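Local coordinates for heme peroxidase (Bacteroides thetaiotaomicron, PDB 2GVK), which probably uses hydrogen peroxide to oxidise dyes and related substrates at a bound heme, as a dye-decolorizing peroxidase, at residues A[165-170]-A[241-246]; A[208-213]-A[224-229]; A[233-238]-A[288-293]. All coordinates share one frame; numbering follows the deposited sequence.

Contact 1: residues A[165-170]-A[241-246]; sequences VDENPY and DLKIVR. With EDO (1,2-ethanediol), chain H.
E167 meets K243 and D241 in a salt-bridge network at the protein surface. The network joins the loop that enters helix 169-173 to the loop that leads into strand 245-253, an edge strand of the large antiparallel sheet within this chain. K243 reaches across with a fully extended side chain, roughly at right angles to that of E167. Its NZ lies 2.7 Å from E167 OE1 in a salt-bridged hydrogen bond. The lysine approaches OE1 on its syn side, 21° out of the carboxylate plane. The E167 and D241 side chains approach from opposite directions. D241 OD1 lies 2.7 Å from E167 OE2, and the two carboxylate planes are only 19° apart. K243 NZ also forms a long salt bridge to D241 OD1, at 3.7 Å. A small apolar contact continues the joint toward the sheet, with P169 CB 4.1 Å from V245 CG2. N168 caps helix 169-173, where its OD1 accepts from Y170 N at 3.0 Å. Beyond the network, R246 NH1 makes a weak hydrogen bond to ethanediol O2, and N248 also holds this molecule. R246 probably corresponds to the distal arginine of DyP-type peroxidases. The ethanediol may mark the heme pocket; no heme is modelled. F172 packs against E167, D241 and K243. The short approach of the two acids suggests that one of them carries a proton. The nearby lysine probably offsets what negative charge remains.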
loop_
_atom_site.group_PDB
_atom_site.type_symbol
_atom_site.label_atom_id
_atom_site.label_comp_id
_atom_site.label_asym_id
_atom_site.label_seq_id
_atom_site.Cartn_x
_atom_site.Cartn_y
_atom_site.Cartn_z
ATOM N N VAL A 165 -20.638 2.900 -13.558
ATOM C CA VAL A 165 -20.370 4.332 -13.937
ATOM C C VAL A 165 -21.670 5.119 -14.194
ATOM O O VAL A 165 -21.986 6.051 -13.456
ATOM C CB VAL A 165 -19.392 4.457 -15.146
ATOM C CG1 VAL A 165 -19.196 5.903 -15.525
ATOM C CG2 VAL A 165 -18.034 3.795 -14.807
ATOM N N ASP A 166 -22.380 4.781 -15.263
ATOM C CA ASP A 166 -23.657 5.439 -15.554
ATOM C C ASP A 166 -24.840 4.487 -15.436
ATOM O O ASP A 166 -25.959 4.807 -15.860
ATOM C CB ASP A 166 -23.625 6.109 -16.929
ATOM C CG ASP A 166 -23.367 5.140 -18.061
ATOM O OD1 ASP A 166 -23.179 3.923 -17.822
ATOM O OD2 ASP A 166 -23.356 5.613 -19.219
ATOM N N GLU A 167 -24.592 3.339 -14.832
ATOM C CA GLU A 167 -25.620 2.389 -14.503
ATOM C C GLU A 167 -25.290 1.728 -13.169
ATOM O O GLU A 167 -24.129 1.570 -12.818
ATOM C CB GLU A 167 -25.742 1.335 -15.588
ATOM C CG GLU A 167 -26.457 1.831 -16.838
ATOM C CD GLU A 167 -26.743 0.722 -17.822
ATOM O OE1 GLU A 167 -25.802 -0.089 -18.108
ATOM O OE2 GLU A 167 -27.908 0.666 -18.334
ATOM N N ASN A 168 -26.324 1.275 -12.479
ATOM C CA ASN A 168 -26.173 0.647 -11.176
ATOM C C ASN A 168 -26.199 -0.859 -11.308
ATOM O O ASN A 168 -27.209 -1.421 -11.694
ATOM C CB ASN A 168 -27.308 1.117 -10.263
ATOM C CG ASN A 168 -27.386 0.351 -8.973
ATOM O OD1 ASN A 168 -26.433 -0.292 -8.543
ATOM N ND2 ASN A 168 -28.519 0.468 -8.309
ATOM N N PRO A 169 -25.093 -1.517 -10.976
ATOM C CA PRO A 169 -25.052 -2.973 -11.177
ATOM C C PRO A 169 -26.105 -3.732 -10.372
ATOM O O PRO A 169 -26.563 -4.771 -10.812
ATOM C CB PRO A 169 -23.648 -3.358 -10.731
ATOM C CG PRO A 169 -23.178 -2.208 -9.886
ATOM C CD PRO A 169 -23.845 -1.003 -10.391
ATOM N N TYR A 170 -26.511 -3.201 -9.222
ATOM C CA TYR A 170 -27.584 -3.862 -8.421
ATOM C C TYR A 170 -28.907 -3.945 -9.167
ATOM O O TYR A 170 -29.673 -4.887 -8.983
ATOM C CB TYR A 170 -27.783 -3.161 -7.082
ATOM C CG TYR A 170 -26.654 -3.378 -6.161
ATOM C CD1 TYR A 170 -26.522 -4.571 -5.471
ATOM C CD2 TYR A 170 -25.663 -2.421 -6.012
ATOM C CE1 TYR A 170 -25.468 -4.800 -4.655
ATOM C CE2 TYR A 170 -24.591 -2.641 -5.195
ATOM C CZ TYR A 170 -24.498 -3.826 -4.505
ATOM O OH TYR A 170 -23.425 -4.057 -3.660
ATOM N N ASP A 241 -30.986 -3.002 -23.017
ATOM C CA ASP A 241 -30.537 -2.753 -21.662
ATOM C C ASP A 241 -30.877 -3.943 -20.718
ATOM O O ASP A 241 -31.332 -3.753 -19.590
ATOM C CB ASP A 241 -31.134 -1.469 -21.131
ATOM C CG ASP A 241 -30.292 -0.848 -20.016
ATOM O OD1 ASP A 241 -29.048 -1.053 -20.022
ATOM O OD2 ASP A 241 -30.878 -0.156 -19.129
ATOM N N LEU A 242 -30.716 -5.148 -21.232
ATOM C CA LEU A 242 -30.816 -6.340 -20.437
ATOM C C LEU A 242 -29.392 -6.832 -20.186
ATOM O O LEU A 242 -28.666 -7.140 -21.126
ATOM C CB LEU A 242 -31.606 -7.388 -21.165
ATOM C CG LEU A 242 -33.073 -7.037 -21.421
ATOM C CD1 LEU A 242 -33.696 -8.061 -22.313
ATOM C CD2 LEU A 242 -33.834 -6.924 -20.119
ATOM N N LYS A 243 -28.996 -6.865 -18.927
ATOM C CA LYS A 243 -27.608 -7.115 -18.565
ATOM C C LYS A 243 -27.518 -7.931 -17.333
ATOM O O LYS A 243 -28.455 -7.957 -16.519
ATOM C CB LYS A 243 -26.877 -5.783 -18.323
ATOM C CG LYS A 243 -26.989 -4.827 -19.459
ATOM C CD LYS A 243 -26.146 -3.591 -19.261
ATOM C CE LYS A 243 -26.192 -2.692 -20.505
ATOM N NZ LYS A 243 -25.368 -1.487 -20.354
ATOM N N ILE A 244 -26.381 -8.604 -17.176
ATOM C CA ILE A 244 -26.057 -9.291 -15.959
ATOM C C ILE A 244 -24.678 -8.805 -15.466
ATOM O O ILE A 244 -24.018 -7.999 -16.130
ATOM C CB ILE A 244 -26.046 -10.819 -16.155
ATOM C CG1 ILE A 244 -24.817 -11.262 -16.975
ATOM C CG2 ILE A 244 -27.343 -11.261 -16.818
ATOM C CD1 ILE A 244 -24.688 -12.786 -17.136
ATOM N N VAL A 245 -24.290 -9.255 -14.280
ATOM C CA VAL A 245 -22.988 -8.912 -13.708
ATOM C C VAL A 245 -22.145 -10.164 -13.725
ATOM O O VAL A 245 -22.467 -11.132 -13.072
ATOM C CB VAL A 245 -23.129 -8.395 -12.277
ATOM C CG1 VAL A 245 -21.747 -8.195 -11.622
ATOM C CG2 VAL A 245 -23.936 -7.116 -12.266
ATOM N N ARG A 246 -21.058 -10.132 -14.489
ATOM C CA ARG A 246 -20.320 -11.344 -14.822
ATOM C C ARG A 246 -18.900 -11.289 -14.271
ATOM O O ARG A 246 -18.257 -10.239 -14.291
ATOM C CB ARG A 246 -20.289 -11.553 -16.338
ATOM C CG ARG A 246 -21.662 -11.660 -16.979
ATOM C CD ARG A 246 -21.631 -12.005 -18.458
ATOM N NE ARG A 246 -21.696 -10.814 -19.300
ATOM C CZ ARG A 246 -21.286 -10.768 -20.560
ATOM N NH1 ARG A 246 -20.776 -11.850 -21.134
ATOM N NH2 ARG A 246 -21.384 -9.640 -21.250
HETATM C C1 EDO H . -20.559 -15.747 -21.023
HETATM O O1 EDO H . -20.923 -17.124 -20.712
HETATM C C2 EDO H . -19.048 -15.504 -20.787
HETATM O O2 EDO H . -18.794 -14.072 -20.541
#

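Contact 2: residues A[208-213]-A[224-229]; sequences QEKVIG and DEEKPG
P228 and K227 pack against the C-terminal end of helix 205-212, where the chain loops out and returns before helix 232-235. The proline ring lies against the last turn of the helix. Its CG is 3.5 Å from K210 O and 3.8 Å from K210 CB. K227 runs beside G213, with its CE 3.8 Å from G213 O. The K227 chain turns at chi3 (-63°), and its NZ goes on to a salt bridge with E221. At the solvent side, K210 bends at its last torsion (chi4 -43°) and brings NZ to 3.5 Å from E226 OE1. This is a salt bridge whose hydrogen bond is weak, between two exposed side chains. G213 is the first residue to leave the helical conformation, and its phi is positive (97°). Its N still donates to E209 O at 2.7 Å, which completes the last helical turn. The next helix follows closely, since residues V211 and I212 share backbone hydrogen bonds with H232 and N233. The arrangement is typical of a helix that ends at a glycine with positive phi, with the returning loop packed over its final turn.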
loop_
_atom_site.group_PDB
_atom_site.type_symbol
_atom_site.label_atom_id
_atom_site.label_comp_id
_atom_site.label_asym_id
_atom_site.label_seq_id
_atom_site.Cartn_x
_atom_site.Cartn_y
_atom_site.Cartn_z
ATOM N N GLN A 208 -7.837 -12.740 -33.138
ATOM C CA GLN A 208 -8.302 -12.875 -31.755
ATOM C C GLN A 208 -9.259 -11.729 -31.421
ATOM O O GLN A 208 -10.261 -11.926 -30.753
ATOM C CB GLN A 208 -7.137 -12.863 -30.760
ATOM C CG GLN A 208 -6.289 -14.119 -30.755
ATOM C CD GLN A 208 -5.199 -14.065 -29.701
ATOM O OE1 GLN A 208 -4.962 -13.022 -29.100
ATOM N NE2 GLN A 208 -4.512 -15.192 -29.488
ATOM N N GLU A 209 -8.931 -10.524 -31.888
ATOM C CA GLU A 209 -9.782 -9.352 -31.649
ATOM C C GLU A 209 -11.156 -9.492 -32.306
ATOM O O GLU A 209 -12.166 -9.012 -31.770
ATOM C CB GLU A 209 -9.079 -8.088 -32.143
ATOM C CG GLU A 209 -7.865 -7.720 -31.289
ATOM C CD GLU A 209 -7.114 -6.516 -31.800
ATOM O OE1 GLU A 209 -7.153 -6.255 -33.027
ATOM O OE2 GLU A 209 -6.419 -5.866 -30.985
ATOM N N LYS A 210 -11.196 -10.181 -33.449
ATOM C CA LYS A 210 -12.461 -10.431 -34.157
ATOM C C LYS A 210 -13.289 -11.484 -33.446
ATOM O O LYS A 210 -14.513 -11.462 -33.512
ATOM C CB LYS A 210 -12.196 -10.848 -35.585
ATOM C CG LYS A 210 -11.651 -9.698 -36.421
ATOM C CD LYS A 210 -11.602 -9.986 -37.849
ATOM C CE LYS A 210 -11.089 -8.758 -38.610
ATOM N NZ LYS A 210 -11.737 -7.469 -38.087
ATOM N N VAL A 211 -12.623 -12.414 -32.772
ATOM C CA VAL A 211 -13.320 -13.394 -31.949
ATOM C C VAL A 211 -13.955 -12.742 -30.681
ATOM O O VAL A 211 -15.067 -13.075 -30.287
ATOM C CB VAL A 211 -12.362 -14.545 -31.507
ATOM C CG1 VAL A 211 -13.060 -15.474 -30.519
ATOM C CG2 VAL A 211 -11.857 -15.312 -32.714
ATOM N N ILE A 212 -13.246 -11.782 -30.089
ATOM C CA ILE A 212 -13.668 -11.176 -28.836
ATOM C C ILE A 212 -14.572 -9.956 -29.068
ATOM O O ILE A 212 -15.610 -9.820 -28.428
ATOM C CB ILE A 212 -12.449 -10.752 -27.991
ATOM C CG1 ILE A 212 -11.579 -11.970 -27.659
ATOM C CG2 ILE A 212 -12.891 -10.021 -26.717
ATOM C CD1 ILE A 212 -12.288 -13.069 -26.902
ATOM N N GLY A 213 -14.199 -9.125 -30.026
ATOM C CA GLY A 213 -14.940 -7.895 -30.318
ATOM C C GLY A 213 -14.363 -6.638 -29.658
ATOM O O GLY A 213 -14.994 -5.584 -29.675
ATOM N N ASP A 224 -18.562 -0.976 -35.126
ATOM C CA ASP A 224 -19.583 -1.816 -35.769
ATOM C C ASP A 224 -19.083 -2.357 -37.099
ATOM O O ASP A 224 -19.248 -3.532 -37.397
ATOM C CB ASP A 224 -20.865 -1.023 -35.972
ATOM C CG ASP A 224 -21.578 -0.723 -34.656
ATOM O OD1 ASP A 224 -21.415 -1.520 -33.687
ATOM O OD2 ASP A 224 -22.327 0.284 -34.596
ATOM N N GLU A 225 -18.408 -1.515 -37.861
ATOM C CA GLU A 225 -17.884 -1.916 -39.159
ATOM C C GLU A 225 -16.840 -3.023 -39.036
ATOM O O GLU A 225 -16.750 -3.900 -39.897
ATOM C CB GLU A 225 -17.282 -0.706 -39.887
ATOM C CG GLU A 225 -16.633 -1.045 -41.231
ATOM N N GLU A 226 -16.056 -2.992 -37.963
ATOM C CA GLU A 226 -14.991 -3.963 -37.788
ATOM C C GLU A 226 -15.429 -5.212 -37.006
ATOM O O GLU A 226 -14.864 -6.269 -37.173
ATOM C CB GLU A 226 -13.795 -3.309 -37.099
ATOM C CG GLU A 226 -12.992 -2.375 -38.023
ATOM C CD GLU A 226 -12.443 -3.104 -39.280
ATOM O OE1 GLU A 226 -11.751 -4.148 -39.122
ATOM O OE2 GLU A 226 -12.708 -2.626 -40.422
ATOM N N LYS A 227 -16.439 -5.075 -36.183
ATOM C CA LYS A 227 -16.854 -6.169 -35.309
ATOM C C LYS A 227 -17.762 -7.165 -36.024
ATOM O O LYS A 227 -18.852 -6.811 -36.442
ATOM C CB LYS A 227 -17.581 -5.629 -34.083
ATOM C CG LYS A 227 -17.769 -6.673 -32.998
ATOM C CD LYS A 227 -18.797 -6.271 -31.992
ATOM C CE LYS A 227 -18.402 -5.045 -31.252
ATOM N NZ LYS A 227 -19.313 -4.815 -30.115
ATOM N N PRO A 228 -17.334 -8.433 -36.107
ATOM C CA PRO A 228 -18.182 -9.479 -36.694
ATOM C C PRO A 228 -19.395 -9.784 -35.836
ATOM O O PRO A 228 -19.356 -9.619 -34.603
ATOM C CB PRO A 228 -17.261 -10.695 -36.751
ATOM C CG PRO A 228 -15.881 -10.175 -36.425
ATOM C CD PRO A 228 -16.041 -8.962 -35.653
ATOM N N GLY A 229 -20.459 -10.269 -36.473
ATOM C CA GLY A 229 -21.683 -10.571 -35.780
ATOM C C GLY A 229 -21.590 -11.739 -34.835
ATOM O O GLY A 229 -22.481 -11.932 -33.996
#

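Contact 3: residues A[233-238]-A[288-293]; sequences NAVTNI and NTDRLL
D290 packs against V235 and T236 along its side chain. CB lies 3.7 Å from V235 CG2. CG is 3.8 Å from the same methyl, so the valine touches the root of the carboxylate. The two side chains cross at about a right angle. V235 CG1 lies anti to the carbonyl carbon (chi1 -53°). This leaves CG2 between the backbone N and the carbonyl carbon, turned to the aspartate, while CG1 faces N288 O at 4.0 Å. At the tip of D290 the two oxygens have different tasks. OD1 accepts from L292 N at 2.9 Å, which makes an Asx turn at the start of the 3-10 segment 291-293. The N-H comes from above the carboxylate plane, 49° out of it. OD2 lies 4.0 Å from V235 CG2 and 4.1 Å from T236 CG2, and is hydrogen-bonded to H232 ND1. A histidine paired with a buried aspartate in this way is consistent with the proximal heme side of DyP-type peroxidases, though no heme is modelled here. T236 OG1 is in turn hydrogen-bonded to H232 O. The contact as a whole joins the C-terminal part of helix 232-235 and T236 to the loop between helix 270-281 and strand 296-306. M280 of helix 270-281 packs against both D290 and T236, and V211 of helix 205-212 touches R291 and L292.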
loop_
_atom_site.group_PDB
_atom_site.type_symbol
_atom_site.label_atom_id
_atom_site.label_comp_id
_atom_site.label_asym_id
_atom_site.label_seq_id
_atom_site.Cartn_x
_atom_site.Cartn_y
_atom_site.Cartn_z
ATOM N N ASN A 233 -18.487 -10.437 -27.682
ATOM C CA ASN A 233 -19.177 -9.301 -27.080
ATOM C C ASN A 233 -20.376 -8.836 -27.914
ATOM O O ASN A 233 -21.222 -8.128 -27.420
ATOM C CB ASN A 233 -18.237 -8.169 -26.817
ATOM C CG ASN A 233 -18.049 -7.312 -27.965
ATOM O OD1 ASN A 233 -18.100 -7.758 -29.107
ATOM N ND2 ASN A 233 -17.846 -6.028 -27.707
ATOM N N ALA A 234 -20.449 -9.255 -29.173
ATOM C CA ALA A 234 -21.630 -8.997 -29.963
ATOM C C ALA A 234 -22.772 -9.928 -29.535
ATOM O O ALA A 234 -23.898 -9.479 -29.324
ATOM C CB ALA A 234 -21.339 -9.163 -31.437
ATOM N N VAL A 235 -22.488 -11.225 -29.430
ATOM C CA VAL A 235 -23.550 -12.190 -29.176
ATOM C C VAL A 235 -24.010 -12.204 -27.722
ATOM O O VAL A 235 -25.143 -12.535 -27.460
ATOM C CB VAL A 235 -23.159 -13.664 -29.610
ATOM C CG1 VAL A 235 -22.666 -13.691 -31.084
ATOM C CG2 VAL A 235 -22.142 -14.247 -28.690
ATOM N N THR A 236 -23.131 -11.841 -26.789
ATOM C CA THR A 236 -23.468 -11.934 -25.318
ATOM C C THR A 236 -24.111 -10.662 -24.759
ATOM O O THR A 236 -24.611 -10.661 -23.631
ATOM C CB THR A 236 -22.258 -12.270 -24.444
ATOM O OG1 THR A 236 -21.240 -11.259 -24.595
ATOM C CG2 THR A 236 -21.698 -13.633 -24.793
ATOM N N ASN A 237 -24.013 -9.576 -25.498
ATOM C CA ASN A 237 -24.705 -8.347 -25.152
ATOM C C ASN A 237 -25.998 -8.384 -25.884
ATOM O O ASN A 237 -26.049 -8.079 -27.047
ATOM N N ILE A 238 -27.060 -8.826 -25.201
ATOM C CA ILE A 238 -28.295 -9.192 -25.896
ATOM C C ILE A 238 -29.127 -8.013 -26.268
ATOM O O ILE A 238 -29.980 -8.123 -27.115
ATOM C CB ILE A 238 -29.153 -10.196 -25.090
ATOM C CG1 ILE A 238 -29.670 -9.570 -23.802
ATOM C CG2 ILE A 238 -28.340 -11.445 -24.790
ATOM C CD1 ILE A 238 -30.653 -10.463 -23.065
ATOM N N ASN A 288 -25.359 -18.521 -35.858
ATOM C CA ASN A 288 -24.486 -17.382 -35.559
ATOM C C ASN A 288 -23.915 -17.492 -34.142
ATOM O O ASN A 288 -24.156 -16.631 -33.287
ATOM C CB ASN A 288 -25.243 -16.052 -35.724
ATOM C CG ASN A 288 -24.340 -14.841 -35.530
ATOM O OD1 ASN A 288 -23.184 -14.850 -35.946
ATOM N ND2 ASN A 288 -24.846 -13.822 -34.862
ATOM N N THR A 289 -23.207 -18.581 -33.896
ATOM C CA THR A 289 -22.752 -18.913 -32.552
ATOM C C THR A 289 -21.528 -18.069 -32.133
ATOM O O THR A 289 -20.810 -17.513 -32.985
ATOM C CB THR A 289 -22.411 -20.404 -32.444
ATOM O OG1 THR A 289 -21.519 -20.777 -33.503
ATOM C CG2 THR A 289 -23.680 -21.249 -32.541
ATOM N N ASP A 290 -21.332 -17.959 -30.824
ATOM C CA ASP A 290 -20.160 -17.286 -30.256
ATOM C C ASP A 290 -18.866 -17.920 -30.791
ATOM O O ASP A 290 -18.598 -19.119 -30.585
ATOM C CB ASP A 290 -20.206 -17.407 -28.725
ATOM C CG ASP A 290 -19.195 -16.525 -28.027
ATOM O OD1 ASP A 290 -18.238 -16.056 -28.674
ATOM O OD2 ASP A 290 -19.350 -16.326 -26.803
ATOM N N ARG A 291 -18.081 -17.141 -31.497
ATOM C CA ARG A 291 -16.838 -17.630 -32.066
ATOM C C ARG A 291 -15.860 -18.106 -30.971
ATOM O O ARG A 291 -15.050 -18.978 -31.200
ATOM C CB ARG A 291 -16.202 -16.542 -32.907
ATOM C CG ARG A 291 -14.894 -16.879 -33.448
ATOM C CD ARG A 291 -14.959 -17.655 -34.755
ATOM N NE ARG A 291 -13.676 -17.546 -35.414
ATOM C CZ ARG A 291 -12.750 -18.488 -35.437
ATOM N NH1 ARG A 291 -13.018 -19.707 -35.014
ATOM N NH2 ARG A 291 -11.559 -18.221 -35.970
ATOM N N LEU A 292 -15.977 -17.540 -29.784
ATOM C CA LEU A 292 -15.098 -17.937 -28.673
ATOM C C LEU A 292 -15.342 -19.379 -28.264
ATOM O O LEU A 292 -14.455 -20.024 -27.716
ATOM C CB LEU A 292 -15.265 -17.006 -27.483
ATOM C CG LEU A 292 -14.302 -17.221 -26.300
ATOM C CD1 LEU A 292 -12.837 -17.237 -26.733
ATOM C CD2 LEU A 292 -14.529 -16.171 -25.262
ATOM N N LEU A 293 -16.519 -19.912 -28.584
ATOM C CA LEU A 293 -16.797 -21.326 -28.303
ATOM C C LEU A 293 -15.993 -22.283 -29.209
ATOM O O LEU A 293 -15.871 -23.456 -28.904
ATOM C CB LEU A 293 -18.283 -21.631 -28.413
ATOM C CG LEU A 293 -19.180 -20.983 -27.353
ATOM C CD1 LEU A 293 -20.651 -21.303 -27.645
ATOM C CD2 LEU A 293 -18.818 -21.424 -25.951
#

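In the fold
All three contacts lie in the C-terminal DyP family region. Contacts 2 and 3 are neighbours, with centres about 10 Å apart. I212 O is 3.0 Å from N233 N, and G229 O is 3.1 Å from N288 ND2, both probable hydrogen bonds. The centre of contact 1 is about 18 Å from that of contact 3 and about 22 Å from that of contact 2. It still touches contact 3, where R246 NH1 packs 3.5 Å from T236 OG1. An ethanediol lies about 4 Å from the T236 side chain and an acetic acid about 5 Å from that of D290. With the H232-D290 pair, the ethanediol-binding R246, probable distal arginine, and N248 suggest a heme pocket between contacts 1 and 3.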